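Local coordinates for protein subtilase cytotoxin, subunit B (Escherichia coli, PDB 3DWA) that forms the pentameric receptor-binding part of an AB5 toxin and probably recognises a non-human sialic acid-containing glycan on host cells, at residues F19-F30 / F57-Y68. Residues are numbered along the deposited sequence; the frame is centred on the assembly and turned at random.
Sequences FHTGQIDNKPYF and FSTLYNQALYFY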
loop_
_atom_site.group_PDB
_atom_site.type_symbol
_atom_site.label_atom_id
_atom_site.label_comp_id
_atom_site.label_asym_id
_atom_site.label_seq_id
_atom_site.Cartn_x
_atom_site.Cartn_y
_atom_site.Cartn_z
ATOM N N PHE C 19 6.559 -12.232 -12.930
ATOM C CA PHE C 19 5.440 -11.320 -12.657
ATOM C C PHE C 19 5.220 -10.439 -13.915
ATOM O O PHE C 19 6.164 -9.900 -14.439
ATOM C CB PHE C 19 5.798 -10.463 -11.447
ATOM C CG PHE C 19 4.621 -10.118 -10.588
ATOM C CD1 PHE C 19 4.428 -10.776 -9.389
ATOM C CD2 PHE C 19 3.711 -9.132 -10.986
ATOM C CE1 PHE C 19 3.324 -10.467 -8.577
ATOM C CE2 PHE C 19 2.626 -8.799 -10.186
ATOM C CZ PHE C 19 2.431 -9.467 -8.976
ATOM N N HIS C 20 3.999 -10.371 -14.434
ATOM C CA HIS C 20 3.685 -9.476 -15.556
ATOM C C HIS C 20 2.425 -8.705 -15.198
ATOM O O HIS C 20 1.544 -9.240 -14.554
ATOM C CB HIS C 20 3.436 -10.274 -16.851
ATOM C CG HIS C 20 2.795 -9.479 -17.954
ATOM N ND1 HIS C 20 1.482 -9.668 -18.349
ATOM C CD2 HIS C 20 3.280 -8.482 -18.732
ATOM C CE1 HIS C 20 1.190 -8.816 -19.316
ATOM N NE2 HIS C 20 2.263 -8.082 -19.567
ATOM N N THR C 21 2.339 -7.463 -15.643
ATOM C CA THR C 21 1.173 -6.650 -15.428
ATOM C C THR C 21 0.873 -5.937 -16.733
ATOM O O THR C 21 1.799 -5.494 -17.436
ATOM C CB THR C 21 1.443 -5.668 -14.262
ATOM O OG1 THR C 21 0.233 -5.367 -13.576
ATOM C CG2 THR C 21 2.215 -4.399 -14.672
ATOM N N GLY C 22 -0.404 -5.895 -17.082
ATOM C CA GLY C 22 -0.856 -5.117 -18.229
ATOM C C GLY C 22 -2.307 -4.700 -18.111
ATOM O O GLY C 22 -2.843 -4.575 -17.002
ATOM N N GLN C 23 -2.920 -4.421 -19.261
ATOM C CA GLN C 23 -4.321 -4.029 -19.340
ATOM C C GLN C 23 -4.933 -4.688 -20.585
ATOM O O GLN C 23 -4.263 -4.843 -21.583
ATOM C CB GLN C 23 -4.417 -2.518 -19.471
ATOM C CG GLN C 23 -5.818 -1.953 -19.528
ATOM C CD GLN C 23 -5.807 -0.429 -19.538
ATOM O OE1 GLN C 23 -5.211 0.204 -18.661
ATOM N NE2 GLN C 23 -6.458 0.165 -20.532
ATOM N N ILE C 24 -6.207 -5.061 -20.510
ATOM C CA ILE C 24 -6.947 -5.509 -21.698
ATOM C C ILE C 24 -8.396 -5.097 -21.495
ATOM O O ILE C 24 -8.945 -5.285 -20.405
ATOM C CB ILE C 24 -6.875 -7.060 -21.892
ATOM C CG1 ILE C 24 -7.675 -7.478 -23.133
ATOM C CG2 ILE C 24 -7.436 -7.793 -20.642
ATOM C CD1 ILE C 24 -7.425 -8.940 -23.612
ATOM N N ASP C 25 -9.021 -4.550 -22.531
ATOM C CA ASP C 25 -10.447 -4.162 -22.452
ATOM C C ASP C 25 -10.795 -3.224 -21.267
ATOM O O ASP C 25 -11.748 -3.447 -20.502
ATOM C CB ASP C 25 -11.331 -5.417 -22.481
ATOM C CG ASP C 25 -12.804 -5.103 -22.782
ATOM O OD1 ASP C 25 -13.061 -4.261 -23.680
ATOM O OD2 ASP C 25 -13.690 -5.702 -22.130
ATOM N N ASN C 26 -9.978 -2.185 -21.113
ATOM C CA ASN C 26 -10.093 -1.233 -20.002
ATOM C C ASN C 26 -9.914 -1.841 -18.594
ATOM O O ASN C 26 -10.257 -1.204 -17.616
ATOM C CB ASN C 26 -11.445 -0.495 -20.072
ATOM C CG ASN C 26 -11.343 0.919 -19.614
ATOM O OD1 ASN C 26 -10.506 1.673 -20.123
ATOM N ND2 ASN C 26 -12.182 1.311 -18.661
ATOM N N LYS C 27 -9.368 -3.051 -18.490
ATOM C CA LYS C 27 -9.227 -3.732 -17.204
ATOM C C LYS C 27 -7.768 -4.042 -16.866
ATOM O O LYS C 27 -7.108 -4.731 -17.644
ATOM C CB LYS C 27 -10.010 -5.060 -17.239
ATOM C CG LYS C 27 -11.393 -4.966 -16.640
ATOM C CD LYS C 27 -12.509 -5.148 -17.663
ATOM C CE LYS C 27 -13.840 -4.635 -17.083
ATOM N NZ LYS C 27 -13.625 -3.350 -16.288
ATOM N N PRO C 28 -7.257 -3.545 -15.710
ATOM C CA PRO C 28 -5.917 -3.959 -15.336
ATOM C C PRO C 28 -5.896 -5.476 -15.039
ATOM O O PRO C 28 -6.878 -6.009 -14.536
ATOM C CB PRO C 28 -5.676 -3.189 -14.029
ATOM C CG PRO C 28 -7.034 -2.929 -13.486
ATOM C CD PRO C 28 -7.838 -2.626 -14.702
ATOM N N TYR C 29 -4.790 -6.154 -15.371
ATOM C CA TYR C 29 -4.588 -7.562 -14.932
ATOM C C TYR C 29 -3.124 -7.789 -14.541
ATOM O O TYR C 29 -2.265 -6.955 -14.837
ATOM C CB TYR C 29 -4.982 -8.593 -16.037
ATOM C CG TYR C 29 -4.001 -8.609 -17.188
ATOM C CD1 TYR C 29 -2.845 -9.428 -17.166
ATOM C CD2 TYR C 29 -4.229 -7.833 -18.287
ATOM C CE1 TYR C 29 -1.933 -9.405 -18.217
ATOM C CE2 TYR C 29 -3.353 -7.803 -19.342
ATOM C CZ TYR C 29 -2.210 -8.608 -19.307
ATOM O OH TYR C 29 -1.351 -8.537 -20.358
ATOM N N PHE C 30 -2.857 -8.893 -13.845
ATOM C CA PHE C 30 -1.479 -9.342 -13.638
ATOM C C PHE C 30 -1.477 -10.865 -13.801
ATOM O O PHE C 30 -2.520 -11.518 -13.671
ATOM C CB PHE C 30 -0.895 -8.864 -12.264
ATOM C CG PHE C 30 -1.406 -9.645 -11.072
ATOM C CD1 PHE C 30 -0.679 -10.735 -10.576
ATOM C CD2 PHE C 30 -2.604 -9.277 -10.432
ATOM C CE1 PHE C 30 -1.173 -11.493 -9.501
ATOM C CE2 PHE C 30 -3.097 -10.020 -9.373
ATOM C CZ PHE C 30 -2.366 -11.124 -8.887
ATOM N N PHE C 57 -9.009 -9.178 -7.075
ATOM C CA PHE C 57 -7.877 -8.575 -7.788
ATOM C C PHE C 57 -6.866 -7.845 -6.874
ATOM O O PHE C 57 -5.642 -8.113 -6.931
ATOM C CB PHE C 57 -8.360 -7.662 -8.918
ATOM C CG PHE C 57 -7.229 -6.908 -9.611
ATOM C CD1 PHE C 57 -6.452 -7.530 -10.567
ATOM C CD2 PHE C 57 -6.914 -5.604 -9.246
ATOM C CE1 PHE C 57 -5.400 -6.878 -11.187
ATOM C CE2 PHE C 57 -5.851 -4.926 -9.866
ATOM C CZ PHE C 57 -5.096 -5.576 -10.839
ATOM N N SER C 58 -7.372 -6.953 -6.019
ATOM C CA SER C 58 -6.507 -6.133 -5.200
ATOM C C SER C 58 -5.764 -6.918 -4.177
ATOM O O SER C 58 -4.573 -6.699 -3.997
ATOM C CB SER C 58 -7.319 -5.049 -4.498
ATOM O OG SER C 58 -7.314 -3.962 -5.387
ATOM N N THR C 59 -6.478 -7.822 -3.506
ATOM C CA THR C 59 -5.915 -8.696 -2.467
ATOM C C THR C 59 -4.868 -9.652 -3.059
ATOM O O THR C 59 -3.797 -9.833 -2.508
ATOM C CB THR C 59 -7.023 -9.539 -1.764
ATOM O OG1 THR C 59 -7.965 -8.651 -1.160
ATOM C CG2 THR C 59 -6.449 -10.415 -0.637
ATOM N N LEU C 60 -5.213 -10.266 -4.172
ATOM C CA LEU C 60 -4.357 -11.206 -4.866
ATOM C C LEU C 60 -3.091 -10.532 -5.375
ATOM O O LEU C 60 -2.006 -11.085 -5.216
ATOM C CB LEU C 60 -5.110 -11.891 -6.012
ATOM C CG LEU C 60 -6.168 -12.923 -5.565
ATOM C CD1 LEU C 60 -6.814 -13.368 -6.817
ATOM C CD2 LEU C 60 -5.603 -14.108 -4.804
ATOM N N TYR C 61 -3.243 -9.347 -5.956
ATOM C CA TYR C 61 -2.116 -8.582 -6.424
ATOM C C TYR C 61 -1.080 -8.317 -5.320
ATOM O O TYR C 61 0.096 -8.559 -5.530
ATOM C CB TYR C 61 -2.547 -7.268 -7.077
ATOM C CG TYR C 61 -1.344 -6.426 -7.407
ATOM C CD1 TYR C 61 -0.564 -6.722 -8.489
ATOM C CD2 TYR C 61 -0.951 -5.368 -6.570
ATOM C CE1 TYR C 61 0.568 -5.985 -8.782
ATOM C CE2 TYR C 61 0.180 -4.605 -6.848
ATOM C CZ TYR C 61 0.927 -4.931 -7.979
ATOM O OH TYR C 61 2.029 -4.202 -8.313
ATOM N N ASN C 62 -1.543 -7.780 -4.171
ATOM C CA ASN C 62 -0.693 -7.426 -3.073
ATOM C C ASN C 62 -0.059 -8.671 -2.504
ATOM O O ASN C 62 1.131 -8.665 -2.193
ATOM C CB ASN C 62 -1.484 -6.682 -1.960
ATOM C CG ASN C 62 -1.380 -5.123 -2.048
ATOM O OD1 ASN C 62 -1.133 -4.514 -3.123
ATOM N ND2 ASN C 62 -1.570 -4.474 -0.889
ATOM N N GLN C 63 -0.873 -9.718 -2.301
ATOM C CA GLN C 63 -0.365 -10.985 -1.786
ATOM C C GLN C 63 0.682 -11.677 -2.703
ATOM O O GLN C 63 1.757 -12.103 -2.240
ATOM C CB GLN C 63 -1.527 -11.919 -1.428
ATOM C CG GLN C 63 -1.145 -12.992 -0.437
ATOM C CD GLN C 63 -0.709 -12.411 0.891
ATOM O OE1 GLN C 63 0.382 -12.682 1.376
ATOM N NE2 GLN C 63 -1.542 -11.581 1.456
ATOM N N ALA C 64 0.377 -11.780 -3.986
ATOM C CA ALA C 64 1.311 -12.355 -4.979
ATOM C C ALA C 64 2.648 -11.594 -5.086
ATOM O O ALA C 64 3.729 -12.192 -5.177
ATOM C CB ALA C 64 0.655 -12.466 -6.331
ATOM N N LEU C 65 2.575 -10.274 -5.080
ATOM C CA LEU C 65 3.774 -9.456 -5.089
ATOM C C LEU C 65 4.605 -9.633 -3.822
ATOM O O LEU C 65 5.865 -9.741 -3.900
ATOM C CB LEU C 65 3.480 -7.968 -5.402
ATOM C CG LEU C 65 4.735 -7.070 -5.538
ATOM C CD1 LEU C 65 5.627 -7.516 -6.723
ATOM C CD2 LEU C 65 4.457 -5.535 -5.674
ATOM N N TYR C 66 3.933 -9.704 -2.675
ATOM C CA TYR C 66 4.578 -10.085 -1.409
ATOM C C TYR C 66 5.380 -11.417 -1.513
ATOM O O TYR C 66 6.565 -11.486 -1.168
ATOM C CB TYR C 66 3.520 -10.197 -0.290
ATOM C CG TYR C 66 4.105 -10.508 1.052
ATOM C CD1 TYR C 66 4.532 -9.474 1.899
ATOM C CD2 TYR C 66 4.281 -11.842 1.478
ATOM C CE1 TYR C 66 5.084 -9.764 3.177
ATOM C CE2 TYR C 66 4.856 -12.143 2.723
ATOM C CZ TYR C 66 5.255 -11.096 3.558
ATOM O OH TYR C 66 5.795 -11.372 4.782
ATOM N N PHE C 67 4.715 -12.482 -1.953
ATOM C CA PHE C 67 5.307 -13.812 -2.039
ATOM C C PHE C 67 6.394 -13.905 -3.121
ATOM O O PHE C 67 7.373 -14.632 -2.986
ATOM C CB PHE C 67 4.192 -14.840 -2.336
ATOM C CG PHE C 67 3.334 -15.161 -1.171
ATOM C CD1 PHE C 67 3.857 -15.194 0.127
ATOM C CD2 PHE C 67 2.000 -15.519 -1.353
ATOM C CE1 PHE C 67 3.058 -15.564 1.210
ATOM C CE2 PHE C 67 1.214 -15.868 -0.275
ATOM C CZ PHE C 67 1.744 -15.893 1.016
ATOM N N TYR C 68 6.229 -13.162 -4.209
ATOM C CA TYR C 68 7.321 -12.984 -5.170
ATOM C C TYR C 68 8.590 -12.431 -4.479
ATOM O O TYR C 68 9.733 -12.869 -4.782
ATOM C CB TYR C 68 6.904 -12.060 -6.321
ATOM C CG TYR C 68 8.033 -11.727 -7.283
ATOM C CD1 TYR C 68 8.503 -12.683 -8.217
ATOM C CD2 TYR C 68 8.615 -10.453 -7.294
ATOM C CE1 TYR C 68 9.542 -12.385 -9.114
ATOM C CE2 TYR C 68 9.660 -10.157 -8.187
ATOM C CZ TYR C 68 10.121 -11.143 -9.088
ATOM O OH TYR C 68 11.163 -10.845 -9.957
#
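An aromatic cluster joins the beta-hairpin 19-30 to helix 57-68 in the OB fold of this B subunit: Phe30 packs against both Phe57 and Tyr61 on the helix, and Phe19, from the other hairpin strand, against Tyr61. No hydrogen bond links the segments; the interface is almost wholly apolar and buries 472 Å², both sides summed. Phe30 is pressed closest to the helix, with Phe30 CE2 3.4 Å from Tyr61 CA and Phe30 CZ 3.6 Å from Leu60 C. The CG of Phe30 sits between its own backbone N and carbonyl carbon (chi1 76°), which brings the ring down onto the helix backbone. Tyr61 then turns an edge to one face of Phe30 in a T-shaped pair, the planes at 75° and CD1 of Tyr61 3.8 Å from CD2 of Phe30. At the rim of Phe30, near its plane, comes CE1 of Phe57, whose ring also touches Pro28.

As is usual for the AB5 OB fold, the helix packs against the strongly curved antiparallel sheet, here with the strand 27-30 running at 32° to it. One turn beyond Tyr61, the methyl of Ala64 reaches both phenylalanines, its CB 3.8 Å from CE1 of Phe30 and 4.0 Å from CE1 of Phe19. Leu65 places CD1 over one face of the Phe19 ring, and CE1 of Tyr61 approaches CE2 of Phe19 at 3.8 Å. Beyond the cluster, Leu97 of strand 96-102 packs on both Phe30 and Leu60, while His20 and Thr21 carry the sheet into a neighbouring subunit of the pentamer.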